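Local structure of odorant-binding protein 1F (Rattus norvegicus, 3FIQ) at residues 46-51 against 76-81; 90-95 against 129-134. The protein is a nasal lipocalin, a small secreted beta-barrel carrier that binds a wide variety of chemical odorants. One frame throughout, in Å; residues are numbered along the deposited sequence. Where two conformers were deposited one is given.

Interaction 1 of 2, residues 46-51 against 76-81; sequences DECQEL and GRYTTD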
ATOM      1  N   ASP A  46     -18.255   2.366  10.105  1.00 34.57           N
ATOM      2  CA  ASP A  46     -18.516   1.313  11.058  1.00 39.93           C
ATOM      3  C   ASP A  46     -17.652   0.074  10.799  1.00 33.40           C
ATOM      4  O   ASP A  46     -17.715  -0.555   9.685  1.00 30.59           O
ATOM      5  CB  ASP A  46     -20.001   0.954  10.959  1.00 47.53           C
ATOM      6  CG  ASP A  46     -20.911   2.183  11.104  1.00 57.79           C
ATOM      7  OD1 ASP A  46     -20.922   2.773  12.216  1.00 61.19           O
ATOM      8  OD2 ASP A  46     -21.612   2.554  10.124  1.00 58.41           O
ATOM      9  N   GLU A  47     -16.853  -0.238  11.825  1.00 23.01           N
ATOM     10  CA  GLU A  47     -16.055  -1.442  11.883  1.00 27.10           C
ATOM     11  C   GLU A  47     -14.998  -1.483  10.773  1.00 17.65           C
ATOM     12  O   GLU A  47     -14.312  -2.476  10.638  1.00 19.03           O
ATOM     13  CB  GLU A  47     -16.939  -2.698  11.756  1.00 39.89           C
ATOM     14  CG  GLU A  47     -18.153  -2.785  12.715  1.00 50.74           C
ATOM     15  CD  GLU A  47     -17.740  -2.596  14.150  1.00 58.97           C
ATOM     16  OE1 GLU A  47     -16.774  -3.274  14.585  1.00 59.48           O
ATOM     17  OE2 GLU A  47     -18.363  -1.747  14.833  1.00 64.89           O
ATOM     18  N   CYS A  48     -14.869  -0.410  10.000  0.70 16.35           N
ATOM     19  CA  CYS A  48     -13.987  -0.382   8.817  0.70 11.89           C
ATOM     20  C   CYS A  48     -14.266  -1.545   7.863  0.70 10.57           C
ATOM     21  O   CYS A  48     -13.326  -2.139   7.277  0.70  9.42           O
ATOM     22  CB  CYS A  48     -12.527  -0.438   9.254  0.70 10.47           C
ATOM     23  SG  CYS A  48     -11.428   0.518   8.200  0.70 13.89           S
ATOM     24  N   GLN A  49     -15.541  -1.827   7.656  1.00 10.81           N
ATOM     25  CA  GLN A  49     -15.961  -2.912   6.747  1.00 10.52           C
ATOM     26  C   GLN A  49     -15.642  -2.500   5.287  1.00 11.55           C
ATOM     27  O   GLN A  49     -15.262  -3.324   4.458  1.00 12.70           O
ATOM     28  CB  GLN A  49     -17.447  -3.253   6.899  1.00 15.84           C
ATOM     29  CG  GLN A  49     -18.050  -4.137   5.774  1.00 24.90           C
ATOM     30  CD  GLN A  49     -17.422  -5.508   5.702  1.00 22.90           C
ATOM     31  OE1 GLN A  49     -17.229  -6.148   6.773  1.00 25.82           O
ATOM     32  NE2 GLN A  49     -17.063  -5.986   4.442  1.00 22.02           N
ATOM     33  N   GLU A  50     -15.789  -1.228   5.006  1.00  9.53           N
ATOM     34  CA  GLU A  50     -15.699  -0.713   3.659  1.00  7.53           C
ATOM     35  C   GLU A  50     -14.632   0.350   3.664  1.00  7.78           C
ATOM     36  O   GLU A  50     -14.884   1.448   4.164  1.00 12.20           O
ATOM     37  CB  GLU A  50     -17.084  -0.195   3.195  1.00 16.26           C
ATOM     38  CG  GLU A  50     -17.264  -0.002   1.738  1.00 22.32           C
ATOM     39  CD  GLU A  50     -18.775   0.069   1.288  1.00 19.83           C
ATOM     40  OE1 GLU A  50     -19.555  -0.958   1.181  1.00 19.27           O
ATOM     41  OE2 GLU A  50     -19.157   1.190   1.061  1.00 15.85           O
ATOM     42  N   LEU A  51     -13.463   0.060   3.104  1.00  5.98           N
ATOM     43  CA  LEU A  51     -12.293   0.967   3.174  1.00  5.83           C
ATOM     44  C   LEU A  51     -12.026   1.562   1.828  1.00  5.70           C
ATOM     45  O   LEU A  51     -11.539   0.897   0.899  1.00  6.56           O
ATOM     46  CB  LEU A  51     -11.055   0.166   3.656  1.00  6.02           C
ATOM     47  CG  LEU A  51      -9.706   0.885   3.680  1.00  6.61           C
ATOM     48  CD1 LEU A  51      -9.711   2.101   4.544  1.00  9.49           C
ATOM     49  CD2 LEU A  51      -8.665  -0.085   4.248  1.00 11.16           C
ATOM     50  N   GLY A  76      -9.618 -11.057   8.146  1.00  9.46           N
ATOM     51  CA  GLY A  76      -8.871  -9.824   8.298  1.00  9.66           C
ATOM     52  C   GLY A  76      -8.425  -9.216   7.010  1.00 11.89           C
ATOM     53  O   GLY A  76      -7.965  -8.084   7.056  1.00 13.10           O
ATOM     54  N   ARG A  77      -8.499  -9.949   5.898  1.00  7.86           N
ATOM     55  CA  ARG A  77      -8.124  -9.433   4.628  1.00 10.05           C
ATOM     56  C   ARG A  77      -9.238  -8.510   4.083  1.00 10.32           C
ATOM     57  O   ARG A  77     -10.416  -8.679   4.335  1.00 10.40           O
ATOM     58  CB  ARG A  77      -7.837 -10.522   3.628  1.00  9.51           C
ATOM     59  CG  ARG A  77      -6.491 -11.122   3.662  1.00 11.94           C
ATOM     60  CD  ARG A  77      -6.127 -11.600   5.034  1.00 13.66           C
ATOM     61  NE  ARG A  77      -4.844 -12.271   4.859  1.00 16.13           N
ATOM     62  CZ  ARG A  77      -4.130 -12.797   5.843  1.00 19.98           C
ATOM     63  NH1 ARG A  77      -4.586 -12.760   7.064  1.00 21.62           N
ATOM     64  NH2 ARG A  77      -2.978 -13.401   5.556  1.00 22.94           N
ATOM     65  N   TYR A  78      -8.808  -7.486   3.370  1.00  5.79           N
ATOM     66  CA  TYR A  78      -9.702  -6.750   2.471  1.00  5.72           C
ATOM     67  C   TYR A  78      -9.477  -7.251   1.036  1.00  6.66           C
ATOM     68  O   TYR A  78      -8.339  -7.518   0.627  1.00  6.49           O
ATOM     69  CB  TYR A  78      -9.271  -5.271   2.510  1.00  6.20           C
ATOM     70  CG  TYR A  78      -9.609  -4.620   3.789  1.00  5.75           C
ATOM     71  CD1 TYR A  78      -8.752  -4.630   4.867  1.00  6.82           C
ATOM     72  CD2 TYR A  78     -10.815  -3.922   3.916  1.00  5.80           C
ATOM     73  CE1 TYR A  78      -9.136  -4.046   6.074  1.00  8.45           C
ATOM     74  CE2 TYR A  78     -11.176  -3.295   5.106  1.00  8.33           C
ATOM     75  CZ  TYR A  78     -10.352  -3.401   6.186  1.00  9.89           C
ATOM     76  OH  TYR A  78     -10.684  -2.790   7.386  1.00 12.41           O
ATOM     77  N   THR A  79     -10.540  -7.333   0.254  1.00  5.71           N
ATOM     78  CA  THR A  79     -10.429  -7.579  -1.174  1.00  5.73           C
ATOM     79  C   THR A  79     -10.836  -6.327  -1.959  1.00  5.60           C
ATOM     80  O   THR A  79     -11.736  -5.596  -1.590  1.00  6.55           O
ATOM     81  CB  THR A  79     -11.325  -8.802  -1.630  1.00  5.88           C
ATOM     82  OG1 THR A  79     -12.633  -8.578  -1.211  1.00  6.01           O
ATOM     83  CG2 THR A  79     -10.768 -10.083  -1.099  1.00  7.17           C
ATOM     84  N   THR A  80     -10.185  -6.179  -3.091  1.00  5.54           N
ATOM     85  CA  THR A  80     -10.601  -5.207  -4.093  1.00  5.55           C
ATOM     86  C   THR A  80     -10.017  -5.592  -5.441  1.00  7.25           C
ATOM     87  O   THR A  80      -8.942  -6.149  -5.580  1.00  7.01           O
ATOM     88  CB  THR A  80     -10.200  -3.737  -3.722  1.00  7.74           C
ATOM     89  OG1 THR A  80     -10.892  -2.842  -4.612  1.00  9.27           O
ATOM     90  CG2 THR A  80      -8.707  -3.547  -3.756  1.00 11.18           C
ATOM     91  N   ASP A  81     -10.769  -5.229  -6.451  1.00  6.52           N
ATOM     92  CA  ASP A  81     -10.302  -5.246  -7.832  1.00  5.81           C
ATOM     93  C   ASP A  81      -9.506  -4.004  -8.121  1.00  6.07           C
ATOM     94  O   ASP A  81      -9.920  -2.919  -7.784  1.00 10.51           O
ATOM     95  CB  ASP A  81     -11.481  -5.358  -8.804  1.00  6.00           C
ATOM     96  CG  ASP A  81     -12.263  -6.630  -8.600  1.00 15.26           C
ATOM     97  OD1 ASP A  81     -11.685  -7.697  -8.425  1.00 11.34           O
ATOM     98  OD2 ASP A  81     -13.476  -6.550  -8.444  1.00 29.93           O
TER
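Tyr78 meets Cys48 and Leu51 in the wall of a lipocalin beta-barrel. Strands 50-59 and 78-81 are not direct neighbours: strand 62-72 runs between them and pairs antiparallel with both, so the contact depends on side-chain length, with the CA atoms of Leu51 and Tyr78 still 8.2 Å apart.

The apolar part is Leu51 against the phenol ring, their side chains crossing at about a right angle. One face of the ring takes the Leu51 CD2 methyl in a CH-pi contact, 4.2 Å from the centroid and only 11° off the ring normal. Lower down the leucine, CB rests 3.8 Å from Tyr78 CE2. With CG of Leu51 anti to the backbone N (chi1 175°), CG is set above the ring, and the second torsion then turns the CD2 methyl over its centre. Phe88 of strand 85-93 also meets the Tyr78 ring, the two planes nearly parallel, and Ile7 from the N-terminal segment packs on Tyr78, Leu51 and Cys48.

The polar part sits at the ring's edge. Residues 46-49 belong to the turn joining strands 38-44 and 50-59, and the Cys44-Cys48 disulfide ties that turn together. Strand 78-81 is fastened to it by a hydrogen bond that Tyr78 donates: OH lies 2.7 Å from Cys48 O, in the carbonyl plane, at a C=O...O angle of 145°.

Interaction 2 of 2, residues 90-95 against 129-134; sequences VLKKTD and KQELRK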
ATOM      1  N   VAL A  90      -3.190  -5.568   7.278  1.00 10.36           N
ATOM      2  CA  VAL A  90      -2.250  -4.720   7.999  1.00  6.53           C
ATOM      3  C   VAL A  90      -1.212  -5.574   8.719  1.00  9.27           C
ATOM      4  O   VAL A  90      -1.568  -6.497   9.420  1.00 12.86           O
ATOM      5  CB  VAL A  90      -3.038  -3.897   9.010  1.00  9.07           C
ATOM      6  CG1 VAL A  90      -2.051  -3.050   9.891  1.00 10.74           C
ATOM      7  CG2 VAL A  90      -4.016  -2.968   8.275  1.00 11.30           C
ATOM      8  N   LEU A  91       0.046  -5.356   8.463  1.00  8.59           N
ATOM      9  CA  LEU A  91       1.092  -6.099   9.115  1.00  8.50           C
ATOM     10  C   LEU A  91       1.602  -5.357  10.320  1.00 11.44           C
ATOM     11  O   LEU A  91       2.066  -5.956  11.300  1.00 17.06           O
ATOM     12  CB  LEU A  91       2.326  -6.267   8.216  1.00 11.50           C
ATOM     13  CG  LEU A  91       2.262  -6.970   6.943  1.00 11.61           C
ATOM     14  CD1 LEU A  91       3.622  -6.932   6.227  1.00 13.71           C
ATOM     15  CD2 LEU A  91       1.820  -8.405   7.190  1.00 16.25           C
ATOM     16  N   LYS A  92       1.581  -4.045  10.297  1.00 11.27           N
ATOM     17  CA  LYS A  92       2.101  -3.257  11.399  1.00 15.84           C
ATOM     18  C   LYS A  92       1.419  -1.944  11.390  1.00  9.94           C
ATOM     19  O   LYS A  92       1.136  -1.386  10.359  1.00 11.56           O
ATOM     20  CB  LYS A  92       3.596  -3.015  11.274  1.00 17.84           C
ATOM     21  CG  LYS A  92       4.166  -1.913  12.197  1.00 38.92           C
ATOM     22  CD  LYS A  92       5.415  -1.269  11.597  1.00 35.93           C
ATOM     23  CE  LYS A  92       5.759   0.027  12.275  1.00 35.55           C
ATOM     24  NZ  LYS A  92       6.543  -0.276  13.482  1.00 37.73           N
ATOM     25  N   LYS A  93       1.139  -1.406  12.566  1.00  8.86           N
ATOM     26  CA  LYS A  93       0.562  -0.078  12.568  1.00 10.72           C
ATOM     27  C   LYS A  93       0.982   0.698  13.821  1.00 16.00           C
ATOM     28  O   LYS A  93       1.078   0.124  14.918  1.00 17.75           O
ATOM     29  CB  LYS A  93      -0.951  -0.053  12.447  1.00 20.30           C
ATOM     30  CG  LYS A  93      -1.720  -0.834  13.440  1.00 30.59           C
ATOM     31  CD  LYS A  93      -3.217  -0.437  13.544  1.00 29.57           C
ATOM     32  CE  LYS A  93      -3.670  -0.881  14.938  1.00 29.43           C
ATOM     33  NZ  LYS A  93      -5.091  -0.931  15.165  1.00 33.36           N
ATOM     34  N   THR A  94       1.194   1.995  13.608  1.00 12.09           N
ATOM     35  CA  THR A  94       1.407   3.000  14.642  1.00 14.53           C
ATOM     36  C   THR A  94       0.471   4.133  14.278  1.00 15.11           C
ATOM     37  O   THR A  94      -0.272   4.051  13.275  1.00 17.95           O
ATOM     38  CB  THR A  94       2.830   3.502  14.657  1.00 20.68           C
ATOM     39  OG1 THR A  94       3.088   4.303  13.483  1.00 20.21           O
ATOM     40  CG2 THR A  94       3.804   2.374  14.649  1.00 24.73           C
ATOM     41  N   ASP A  95       0.463   5.205  15.069  1.00 15.69           N
ATOM     42  CA  ASP A  95      -0.482   6.275  14.750  1.00 18.43           C
ATOM     43  C   ASP A  95      -0.164   6.945  13.413  1.00 21.45           C
ATOM     44  O   ASP A  95      -1.082   7.454  12.753  1.00 22.46           O
ATOM     45  CB  ASP A  95      -0.598   7.321  15.869  1.00 23.35           C
ATOM     46  CG  ASP A  95       0.674   8.075  16.079  1.00 39.89           C
ATOM     47  OD1 ASP A  95       1.618   7.458  16.593  1.00 46.16           O
ATOM     48  OD2 ASP A  95       0.732   9.282  15.735  1.00 49.66           O
ATOM     49  N   LYS A 129      12.884   1.073   9.159  1.00  9.63           N
ATOM     50  CA  LYS A 129      13.495   0.604   7.930  1.00 10.17           C
ATOM     51  C   LYS A 129      13.983  -0.818   8.080  1.00 14.01           C
ATOM     52  O   LYS A 129      13.842  -1.614   7.170  1.00 14.49           O
ATOM     53  CB  LYS A 129      14.635   1.545   7.515  1.00 11.74           C
ATOM     54  CG  LYS A 129      14.116   2.860   7.061  1.00 15.13           C
ATOM     55  CD  LYS A 129      15.205   3.723   6.468  1.00 22.64           C
ATOM     56  CE  LYS A 129      14.688   5.097   6.046  1.00 23.81           C
ATOM     57  NZ  LYS A 129      15.884   5.995   5.791  1.00 29.97           N
ATOM     58  N   GLN A 130      14.570  -1.114   9.228  1.00 14.81           N
ATOM     59  CA  GLN A 130      15.081  -2.474   9.460  1.00 12.75           C
ATOM     60  C   GLN A 130      13.951  -3.435   9.635  1.00 13.06           C
ATOM     61  O   GLN A 130      14.019  -4.567   9.123  1.00 16.34           O
ATOM     62  CB  GLN A 130      16.005  -2.524  10.661  1.00 19.52           C
ATOM     63  CG  GLN A 130      17.279  -1.849  10.390  1.00 24.20           C
ATOM     64  CD  GLN A 130      18.190  -2.612   9.410  1.00 36.23           C
ATOM     65  OE1 GLN A 130      18.275  -2.278   8.208  1.00 39.31           O
ATOM     66  NE2 GLN A 130      18.899  -3.625   9.922  1.00 42.92           N
ATOM     67  N   GLU A 131      12.899  -3.002  10.312  1.00 14.78           N
ATOM     68  CA  GLU A 131      11.669  -3.795  10.404  1.00 15.04           C
ATOM     69  C   GLU A 131      11.107  -4.105   9.007  1.00 11.09           C
ATOM     70  O   GLU A 131      10.667  -5.255   8.704  1.00 16.43           O
ATOM     71  CB  GLU A 131      10.604  -3.048  11.195  1.00 20.51           C
ATOM     72  CG  GLU A 131       9.312  -3.875  11.364  1.00 23.64           C
ATOM     73  CD  GLU A 131       8.354  -3.286  12.409  1.00 34.26           C
ATOM     74  OE1 GLU A 131       8.515  -2.098  12.801  1.00 36.04           O
ATOM     75  OE2 GLU A 131       7.440  -4.019  12.817  1.00 40.40           O
ATOM     76  N   LEU A 132      11.050  -3.126   8.141  1.00 10.51           N
ATOM     77  CA  LEU A 132      10.582  -3.320   6.772  1.00  9.30           C
ATOM     78  C   LEU A 132      11.419  -4.339   6.067  1.00 10.34           C
ATOM     79  O   LEU A 132      10.897  -5.264   5.393  1.00 11.93           O
ATOM     80  CB  LEU A 132      10.584  -2.041   5.996  1.00 10.21           C
ATOM     81  CG  LEU A 132      10.172  -2.153   4.523  1.00  9.57           C
ATOM     82  CD1 LEU A 132       8.743  -2.634   4.368  1.00 11.50           C
ATOM     83  CD2 LEU A 132      10.330  -0.819   3.823  1.00 11.62           C
ATOM     84  N   ARG A 133      12.723  -4.227   6.177  1.00 11.66           N
ATOM     85  CA  ARG A 133      13.586  -5.229   5.558  0.70 13.51           C
ATOM     86  C   ARG A 133      13.377  -6.633   6.085  1.00 11.35           C
ATOM     87  O   ARG A 133      13.406  -7.579   5.328  1.00 12.51           O
ATOM     88  CB  ARG A 133      15.033  -4.828   5.705  0.70 14.15           C
ATOM     89  CG  ARG A 133      15.378  -3.560   4.928  0.70 13.22           C
ATOM     90  CD  ARG A 133      16.818  -3.174   5.069  0.70 19.11           C
ATOM     91  NE  ARG A 133      17.739  -4.291   4.932  0.70 25.52           N
ATOM     92  CZ  ARG A 133      18.280  -4.713   3.786  0.70 25.23           C
ATOM     93  NH1 ARG A 133      18.008  -4.111   2.630  0.70 21.03           N
ATOM     94  NH2 ARG A 133      19.109  -5.737   3.808  0.70 30.37           N
ATOM     95  N   LYS A 134      13.174  -6.779   7.396  1.00  9.94           N
ATOM     96  CA  LYS A 134      12.954  -8.066   7.998  1.00 12.42           C
ATOM     97  C   LYS A 134      11.645  -8.662   7.538  1.00 14.75           C
ATOM     98  O   LYS A 134      11.589  -9.835   7.222  1.00 15.25           O
ATOM     99  CB  LYS A 134      13.040  -7.967   9.516  1.00 26.45           C
ATOM    100  CG  LYS A 134      14.479  -7.919  10.061  1.00 34.80           C
ATOM    101  CD  LYS A 134      15.311  -9.191   9.704  1.00 47.93           C
ATOM    102  CE  LYS A 134      16.611  -9.299  10.555  1.00 52.90           C
ATOM    103  NZ  LYS A 134      17.555 -10.366  10.100  1.00 51.89           N
TER
HETATM  104  O   HOH W   1       5.028  -5.668  12.540  1.00 42.31           O
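The carboxylate of Glu131 is the flat group through which helix 126-138 touches Lys92. Lys92 CD stands to one side of its plane, obliquely beyond the oxygen end, 3.4 Å from Glu131 OE1 and 3.6 Å from Glu131 OE2, so the lysine's methylenes pack on the acid before its charge reaches it. The ammonium, on that same side of the plane, then comes to OE1 on the syn side, tilted 27° out of the carboxylate plane, and makes a salt bridge with Lys92 NZ 2.8 Å from Glu131 OE1. The lysine chain runs extended as far as CE and bends only at its last torsion (chi4 84°), which turns NZ in to the acid.

OE2 has a different partner. A water donates to it, 2.9 Å from the water O to Glu131 OE2, and also donates to the backbone, at 3.2 Å from the water O to Leu91 O. That carbonyl belongs to a classic beta bulge, in which Leu91 and Lys92 both face Phe99 of strand 97-105, just where strand 85-93 turns a corner. Phe99 also makes a cation-pi contact with Lys92 and touches the Glu131 side chain.

Both carboxylate oxygens are thus engaged, one directly and one through solvent, which should limit rotation of the group. Lying at the surface, the pair is a polar link between helix and barrel, and the lysine's charge would probably favour an ionised Glu131.

In the fold
One side of each contact lies on adjacent strands of the same antiparallel lipocalin sheet. Strand 78-81, which supplies the tyrosine of interaction 1, pairs with strand 85-93, which supplies the lysine of interaction 2. Their centres are 20 Å apart and their nearest atoms about 5 Å, without touching. Phe88, which pairs with Tyr78 through the backbone, lies four residues before Lys92 on the same strand. Ile7 packs on Tyr78 and on Val90, just before the bulge. Interaction 1 is buried and joins strands within the barrel wall, whereas interaction 2 is at the surface and ties the helix to its outside. Lipocalins bind ligands inside the barrel, but neither contact can be assigned to such a site.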